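Local structure of cell division control protein 45 cdc45 putative (Entamoeba histolytica, 6CC2) at residues Asn528-Lys531 against Tyr532-Leu536. The protein probably takes part in chromosomal DNA replication, as Cdc45 does in the CMG helicase, and may undergo a regulatory conformational switch. Sequence-based numbering, arbitrary orientation.
Sequences NLVK and YKKAL. With EDO (1,2-ethanediol), chain D.
Tyr-532 N donates to Asn-528 O at 2.8 Å, with an N-H...O angle of 166°, and so opens the first turn of the amphipathic alpha-helix 529-537 near the C-terminus. Three more i to i+4 bonds follow: Lys-533 N to Leu-529 O, Lys-534 N to Val-530 O at 2.9 Å, and Ala-535 N to Lys-531 O at 3.0 Å. Asn-528 occupies the N-cap position, yet its side chain makes no capping bond. Instead its ND2 gives a nearly straight hydrogen bond to O1 of a 1,2-ethanediol, probably from the crystallisation liquor, which His-525 N also binds.

The turn illustrates how side chains four residues apart meet on one flank of a helix, here one pair at the margin and one on the exposed side. On the inner side, Tyr-532 is buried against Phe-501 and Thr-504 of helix 494-508 and Ile-482 of strand 479-485, while Leu-529 reaches Phe-429 and Phe-480 of the mixed sheet. At the margin, Lys-533 CD meets Leu-529 CG at 3.8 Å, the two side chains crossing at a slant; the lysine side chain also touches Phe-429. A similar aliphatic contact forms on the exposed side, where Lys-534 folds back over its i-4 neighbour. Chi1 of -67° brings Lys-534 CG to 3.3 Å from Val-530 O, and the turn at chi3 (-62°) then sets CE 3.9 Å from Val-530 CG1.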
loop_
_atom_site.group_PDB
_atom_site.type_symbol
_atom_site.label_atom_id
_atom_site.label_comp_id
_atom_site.label_asym_id
_atom_site.label_seq_id
_atom_site.Cartn_x
_atom_site.Cartn_y
_atom_site.Cartn_z
ATOM N N ASN A 528 5.038 -8.974 32.542
ATOM C CA ASN A 528 5.609 -10.088 31.796
ATOM C C ASN A 528 6.392 -9.658 30.577
ATOM O O ASN A 528 6.679 -10.483 29.712
ATOM C CB ASN A 528 4.500 -11.048 31.380
ATOM C CG ASN A 528 3.883 -11.739 32.558
ATOM O OD1 ASN A 528 4.547 -11.977 33.562
ATOM N ND2 ASN A 528 2.602 -12.069 32.449
ATOM N N LEU A 529 6.787 -8.391 30.499
ATOM C CA LEU A 529 7.518 -7.932 29.317
ATOM C C LEU A 529 8.791 -8.743 29.109
ATOM O O LEU A 529 9.082 -9.167 27.983
ATOM C CB LEU A 529 7.846 -6.439 29.450
ATOM C CG LEU A 529 8.647 -5.857 28.286
ATOM C CD1 LEU A 529 7.889 -5.891 26.991
ATOM C CD2 LEU A 529 9.082 -4.406 28.618
ATOM N N VAL A 530 9.582 -8.930 30.177
ATOM C CA VAL A 530 10.836 -9.676 30.059
ATOM C C VAL A 530 10.560 -11.134 29.701
ATOM O O VAL A 530 11.213 -11.688 28.803
ATOM C CB VAL A 530 11.653 -9.552 31.358
ATOM C CG1 VAL A 530 12.775 -10.565 31.403
ATOM C CG2 VAL A 530 12.218 -8.138 31.471
ATOM N N LYS A 531 9.566 -11.737 30.349
ATOM C CA LYS A 531 9.179 -13.106 30.037
ATOM C C LYS A 531 8.810 -13.241 28.562
ATOM O O LYS A 531 9.242 -14.184 27.872
ATOM C CB LYS A 531 8.007 -13.519 30.929
ATOM C CG LYS A 531 7.486 -14.917 30.684
ATOM C CD LYS A 531 6.272 -15.196 31.570
ATOM C CE LYS A 531 5.773 -16.623 31.392
ATOM N NZ LYS A 531 4.572 -16.887 32.222
ATOM N N TYR A 532 8.005 -12.309 28.061
ATOM C CA TYR A 532 7.605 -12.336 26.655
ATOM C C TYR A 532 8.789 -12.141 25.717
ATOM O O TYR A 532 8.901 -12.825 24.689
ATOM C CB TYR A 532 6.557 -11.262 26.398
ATOM C CG TYR A 532 6.180 -11.175 24.945
ATOM C CD1 TYR A 532 5.382 -12.151 24.365
ATOM C CD2 TYR A 532 6.661 -10.167 24.135
ATOM C CE1 TYR A 532 5.062 -12.100 23.040
ATOM C CE2 TYR A 532 6.335 -10.109 22.808
ATOM C CZ TYR A 532 5.534 -11.081 22.262
ATOM O OH TYR A 532 5.229 -11.038 20.935
ATOM N N LYS A 533 9.692 -11.209 26.038
ATOM C CA LYS A 533 10.843 -11.010 25.170
ATOM C C LYS A 533 11.698 -12.270 25.113
ATOM O O LYS A 533 12.209 -12.631 24.039
ATOM C CB LYS A 533 11.665 -9.811 25.666
ATOM C CG LYS A 533 10.965 -8.462 25.395
ATOM C CD LYS A 533 11.508 -7.339 26.304
ATOM C CE LYS A 533 12.771 -6.753 25.780
ATOM N NZ LYS A 533 13.300 -5.660 26.694
ATOM N N LYS A 534 11.859 -12.955 26.250
ATOM C CA LYS A 534 12.653 -14.183 26.267
ATOM C C LYS A 534 11.988 -15.280 25.443
ATOM O O LYS A 534 12.671 -16.020 24.727
ATOM C CB LYS A 534 12.882 -14.652 27.705
ATOM C CG LYS A 534 13.776 -13.717 28.515
ATOM C CD LYS A 534 14.075 -14.272 29.910
ATOM C CE LYS A 534 12.805 -14.427 30.739
ATOM N NZ LYS A 534 13.092 -14.639 32.187
ATOM N N ALA A 535 10.662 -15.397 25.544
ATOM C CA ALA A 535 9.931 -16.406 24.778
ATOM C C ALA A 535 9.991 -16.121 23.290
ATOM O O ALA A 535 10.141 -17.045 22.471
ATOM C CB ALA A 535 8.470 -16.457 25.238
ATOM N N LEU A 536 9.834 -14.851 22.921
ATOM C CA LEU A 536 9.940 -14.453 21.531
ATOM C C LEU A 536 11.309 -14.817 20.985
ATOM O O LEU A 536 11.425 -15.424 19.918
ATOM C CB LEU A 536 9.687 -12.954 21.436
ATOM C CG LEU A 536 9.351 -12.320 20.098
ATOM C CD1 LEU A 536 7.998 -12.753 19.569
ATOM C CD2 LEU A 536 9.414 -10.806 20.318
HETATM C C1 EDO D . 1.784 -12.873 29.457
HETATM O O1 EDO D . 1.044 -11.709 29.787
HETATM C C2 EDO D . 2.865 -12.450 28.496
HETATM O O2 EDO D . 3.788 -13.430 28.363
#